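Fimbrial subunit CupB6 (Pseudomonas aeruginosa, PDB 5CYL) forms the adhesive tip of a chaperone-usher pilus and probably helps the bacterium attach to surfaces during biofilm formation. Local coordinates at residues Y73-S78 against G84-V89; G290-R295 against T301-R306. One frame throughout, in Å; residues are numbered along the deposited sequence.

How the contacts relate
Contact 1 and contact 2 lie on opposite sides of the centre of this elongated, strand-rich chain, their centres 40 Å apart and their nearest atoms about 26 Å from one another, so neither touches the other. Contact 1 closes before contact 2 opens. The first, 73-78 against 84-89, is a largely buried beta hairpin in the N-terminal half, joined by backbone bonds to strand 118-129. The second, 290-295 against 301-306, belongs to the fimbrial-protein part of the chain and is a surface contact between a loop and residues of strand 299-308, with no hydrogen bond between its segments.

Contact 1 of 2, residues Y73-S78 against G84-V89; sequences YGTVAS and GYRISV
A short antiparallel beta hairpin, strand 76-77 against strand 83-90, brings Val76 and Tyr85 together as a hydrogen-bonded pair. Val76 N donates to Tyr85 O at 2.9 Å and Tyr85 N returns a bond to Val76 O; both are nearly straight. The two side chains stand on the same face of the sheet and lie side by side, CG2 of Val76 resting 4.0 Å from Tyr85 CB and meeting the Tyr85 ring at its edge. With CG anti to the backbone N (chi1 180°), the ring runs on beyond the valine, and its hydroxyl reaches Gln125 of strand 118-129.

Just before the pair, the chain bends through a G1 beta bulge in which Gly74, with positive phi, and Thr75 both face Gly71. Thr75 lays its methyl CG2 3.9 Å from Arg86 CB, while Thr75 CB sits 3.8 Å from Gly84 CA. Its OG1 turns back to Pro72 O. Farther out, the Arg86 chain passes along the bulge, CG 3.6 Å from Gly74 O, and then bends at chi3 (65°). This kink delivers NH1 to Tyr73 O at 2.9 Å, the acceptor lying at the guanidinium edge but somewhat out of its plane. NH2 forms a salt bridge with Glu126.

Arg86 therefore ties the Tyr73 carbonyl, ahead of strand 76-77, to Glu126 on strand 118-129, and the two partners together should restrict rotation of its guanidinium group. The nearby carboxylate probably balances the arginine charge, while the paired backbone bonds satisfy the backbone N and O of Val76 and Tyr85 where their side chains are buried.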
# COMPACT_ATOMS: atom_id res chain seq x y z
N TYR A 73 -3.80 -14.59 -11.85
CA TYR A 73 -4.53 -13.66 -12.78
C TYR A 73 -3.70 -13.19 -13.97
O TYR A 73 -3.82 -12.05 -14.43
CB TYR A 73 -5.13 -12.49 -12.00
CG TYR A 73 -5.76 -12.96 -10.73
CD1 TYR A 73 -7.05 -13.49 -10.72
CD2 TYR A 73 -5.06 -12.91 -9.52
CE1 TYR A 73 -7.64 -13.93 -9.55
CE2 TYR A 73 -5.64 -13.35 -8.33
CZ TYR A 73 -6.93 -13.87 -8.36
OH TYR A 73 -7.51 -14.28 -7.19
N GLY A 74 -2.86 -14.09 -14.46
CA GLY A 74 -2.06 -13.85 -15.64
C GLY A 74 -1.07 -12.73 -15.40
O GLY A 74 -0.71 -11.99 -16.32
N THR A 75 -0.58 -12.65 -14.18
CA THR A 75 0.38 -11.60 -13.83
C THR A 75 1.79 -12.12 -13.64
O THR A 75 1.98 -13.31 -13.40
CB THR A 75 -0.07 -10.81 -12.59
OG1 THR A 75 -0.31 -11.72 -11.52
CG2 THR A 75 -1.35 -10.03 -12.89
N VAL A 76 2.74 -11.22 -13.75
CA VAL A 76 4.13 -11.50 -13.37
C VAL A 76 4.30 -10.71 -12.07
O VAL A 76 3.84 -9.57 -11.95
CB VAL A 76 5.18 -11.02 -14.40
CG1 VAL A 76 5.00 -11.75 -15.69
CG2 VAL A 76 5.10 -9.51 -14.58
N ALA A 77 4.97 -11.30 -11.10
CA ALA A 77 5.15 -10.63 -9.82
C ALA A 77 5.88 -9.29 -9.89
O ALA A 77 6.89 -9.14 -10.54
CB ALA A 77 5.89 -11.56 -8.87
N SER A 78 5.30 -8.32 -9.21
CA SER A 78 5.85 -6.97 -9.08
C SER A 78 6.90 -6.90 -7.96
O SER A 78 6.97 -7.76 -7.13
CB SER A 78 4.71 -5.99 -8.77
OG SER A 78 5.18 -4.72 -8.45
N GLY A 84 0.49 -7.58 -8.81
CA GLY A 84 0.98 -8.22 -10.04
C GLY A 84 0.84 -7.33 -11.26
O GLY A 84 -0.05 -6.50 -11.34
N TYR A 85 1.76 -7.51 -12.20
CA TYR A 85 1.80 -6.69 -13.42
C TYR A 85 1.36 -7.52 -14.62
O TYR A 85 1.87 -8.63 -14.85
CB TYR A 85 3.19 -6.15 -13.65
CG TYR A 85 3.34 -5.29 -14.89
CD1 TYR A 85 2.55 -4.16 -15.08
CD2 TYR A 85 4.27 -5.62 -15.86
CE1 TYR A 85 2.69 -3.39 -16.22
CE2 TYR A 85 4.45 -4.82 -16.99
CZ TYR A 85 3.63 -3.71 -17.18
OH TYR A 85 3.77 -2.93 -18.28
N ARG A 86 0.40 -6.99 -15.35
CA ARG A 86 -0.14 -7.64 -16.54
C ARG A 86 -0.15 -6.61 -17.67
O ARG A 86 -0.64 -5.49 -17.49
CB ARG A 86 -1.58 -8.09 -16.23
CG ARG A 86 -2.28 -8.91 -17.28
CD ARG A 86 -3.53 -9.52 -16.67
NE ARG A 86 -4.52 -8.52 -16.27
CZ ARG A 86 -5.53 -8.75 -15.44
NH1 ARG A 86 -5.71 -9.95 -14.89
NH2 ARG A 86 -6.40 -7.78 -15.14
N ILE A 87 0.37 -6.96 -18.83
CA ILE A 87 0.33 -6.04 -19.98
C ILE A 87 -0.33 -6.69 -21.19
O ILE A 87 -0.06 -7.81 -21.56
CB ILE A 87 1.72 -5.50 -20.34
CG1 ILE A 87 1.58 -4.40 -21.40
CG2 ILE A 87 2.67 -6.62 -20.77
CD1 ILE A 87 2.80 -3.53 -21.58
N SER A 88 -1.26 -5.95 -21.79
CA SER A 88 -2.01 -6.45 -22.96
C SER A 88 -2.02 -5.41 -24.09
O SER A 88 -1.85 -4.22 -23.88
CB SER A 88 -3.41 -6.89 -22.57
OG SER A 88 -3.88 -6.06 -21.54
N VAL A 89 -2.20 -5.91 -25.32
CA VAL A 89 -2.26 -5.03 -26.51
C VAL A 89 -3.69 -4.86 -26.99
O VAL A 89 -4.43 -5.84 -27.06
CB VAL A 89 -1.39 -5.55 -27.66
CG1 VAL A 89 0.01 -5.87 -27.17
CG2 VAL A 89 -2.00 -6.78 -28.28

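Contact 2 of 2, residues G290-R295 against T301-R306; sequences GLDQQR and TPYPMR
Van der Waals packing joins Leu291 to Arg306. The leucine branches spread over the strand: CD1 lies 4.0 Å from Pro304 O and equally close to Arg306 N, whereas CD2 takes the arginine side chain, 4.0 Å from its CB. The Arg306 chain leaves with CG anti to the backbone N, then bends at chi3 (59°), which turns one face of the guanidinium to Leu291 CD2. That methyl consequently sits 3.8 Å above the guanidinium plane, displaced toward the rim. The same group remains charge-paired through NH1 with Asp313, so the methyl packs on a face while NH1 and NE have their hydrogen-bond partners outside the two segments.

A carboxylate lies against the Tyr303 ring with no hydrogen bond across the contact. Asp292 OD2 approaches the ring obliquely, 4.0 Å from Tyr303 CE1, and the carboxylate plane stands 83° from the ring plane. The phenol hydroxyl is instead bonded to the backbone N of Arg297, in the connection between the segments.

Hydrogen bonds within 290-295 shape the loop. OD1 of Asp292 accepts from Gln294 N at 3.0 Å, from above the carboxylate plane, while Gln293 NE2 reaches back to Gly290 O, also at 3.0 Å. Asn289 OD1 receives the backbone N of Asp292.

The first of these loop bonds makes an Asx turn, part of the connection from strand 283-289 to strand 299-308. Residues 290-295 run roughly antiparallel alongside the second strand, consistent with the immunoglobulin-like beta sandwich of chaperone-usher pilins, in which most strands are antiparallel.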
# COMPACT_ATOMS: atom_id res chain seq x y z
N GLY A 290 -10.38 -0.99 26.04
CA GLY A 290 -11.69 -1.57 25.77
C GLY A 290 -11.62 -2.79 24.88
O GLY A 290 -12.40 -3.74 25.06
N LEU A 291 -10.70 -2.76 23.92
CA LEU A 291 -10.56 -3.86 22.94
C LEU A 291 -9.95 -5.10 23.60
O LEU A 291 -10.52 -6.19 23.60
CB LEU A 291 -9.73 -3.40 21.76
CG LEU A 291 -10.11 -2.02 21.21
CD1 LEU A 291 -9.01 -1.56 20.28
CD2 LEU A 291 -11.44 -2.01 20.49
N ASP A 292 -8.78 -4.94 24.19
CA ASP A 292 -8.11 -6.12 24.72
C ASP A 292 -8.51 -6.38 26.15
O ASP A 292 -8.30 -7.46 26.64
CB ASP A 292 -6.60 -6.16 24.47
CG ASP A 292 -5.84 -5.13 25.22
OD1 ASP A 292 -6.43 -4.44 26.06
OD2 ASP A 292 -4.61 -4.98 25.01
N GLN A 293 -9.16 -5.41 26.78
CA GLN A 293 -9.67 -5.57 28.15
C GLN A 293 -8.57 -5.59 29.20
O GLN A 293 -8.79 -6.05 30.29
CB GLN A 293 -10.58 -6.81 28.26
CG GLN A 293 -11.85 -6.60 27.48
CD GLN A 293 -12.89 -5.78 28.25
OE1 GLN A 293 -13.49 -6.29 29.20
NE2 GLN A 293 -13.12 -4.54 27.85
N GLN A 294 -7.40 -5.09 28.87
CA GLN A 294 -6.27 -5.12 29.78
C GLN A 294 -5.90 -3.70 30.10
O GLN A 294 -6.14 -2.81 29.28
CB GLN A 294 -5.08 -5.86 29.16
CG GLN A 294 -5.42 -7.22 28.59
CD GLN A 294 -5.83 -8.20 29.63
OE1 GLN A 294 -5.13 -8.35 30.61
NE2 GLN A 294 -6.98 -8.84 29.45
N ARG A 295 -5.33 -3.48 31.26
CA ARG A 295 -4.91 -2.16 31.63
C ARG A 295 -3.70 -1.75 30.80
O ARG A 295 -2.75 -2.53 30.65
CB ARG A 295 -4.55 -2.12 33.11
CG ARG A 295 -5.75 -2.17 34.02
CD ARG A 295 -5.35 -2.29 35.44
NE ARG A 295 -6.55 -2.27 36.26
CZ ARG A 295 -6.59 -2.47 37.58
NH1 ARG A 295 -5.48 -2.68 38.26
NH2 ARG A 295 -7.76 -2.46 38.22
N THR A 301 4.69 0.71 25.34
CA THR A 301 4.21 -0.45 24.62
C THR A 301 3.24 0.08 23.58
O THR A 301 2.36 0.89 23.92
CB THR A 301 3.46 -1.43 25.54
OG1 THR A 301 4.27 -1.86 26.64
CG2 THR A 301 2.95 -2.62 24.76
N PRO A 302 3.36 -0.36 22.31
CA PRO A 302 2.40 0.16 21.33
C PRO A 302 1.16 -0.70 21.25
O PRO A 302 1.26 -1.90 21.35
CB PRO A 302 3.18 0.11 20.00
CG PRO A 302 4.25 -0.86 20.22
CD PRO A 302 4.31 -1.27 21.67
N TYR A 303 0.00 -0.07 21.06
CA TYR A 303 -1.26 -0.78 21.04
C TYR A 303 -1.97 -0.63 19.68
O TYR A 303 -2.05 0.50 19.13
CB TYR A 303 -2.14 -0.30 22.20
CG TYR A 303 -1.66 -0.72 23.56
CD1 TYR A 303 -1.98 -1.99 24.04
CD2 TYR A 303 -0.91 0.15 24.37
CE1 TYR A 303 -1.55 -2.40 25.28
CE2 TYR A 303 -0.46 -0.26 25.63
CZ TYR A 303 -0.77 -1.55 26.06
OH TYR A 303 -0.38 -1.98 27.31
N PRO A 304 -2.52 -1.73 19.16
CA PRO A 304 -3.24 -1.54 17.92
C PRO A 304 -4.60 -0.85 18.12
O PRO A 304 -5.24 -1.00 19.17
CB PRO A 304 -3.45 -2.98 17.42
CG PRO A 304 -3.54 -3.79 18.65
CD PRO A 304 -2.48 -3.16 19.53
N MET A 305 -5.03 -0.10 17.11
CA MET A 305 -6.29 0.62 17.17
C MET A 305 -7.35 -0.03 16.31
O MET A 305 -7.05 -0.64 15.31
CB MET A 305 -6.09 2.08 16.76
CG MET A 305 -5.16 2.81 17.67
SD MET A 305 -4.74 4.44 17.09
CE MET A 305 -6.29 5.33 17.33
N ARG A 306 -8.60 0.15 16.73
CA ARG A 306 -9.72 -0.37 15.99
C ARG A 306 -10.00 0.53 14.75
O ARG A 306 -9.85 1.77 14.83
CB ARG A 306 -10.92 -0.44 16.88
CG ARG A 306 -12.22 -0.63 16.12
CD ARG A 306 -13.40 -0.76 17.06
NE ARG A 306 -13.54 0.41 17.91
CZ ARG A 306 -14.35 0.47 18.96
NH1 ARG A 306 -14.41 1.57 19.66
NH2 ARG A 306 -15.07 -0.59 19.33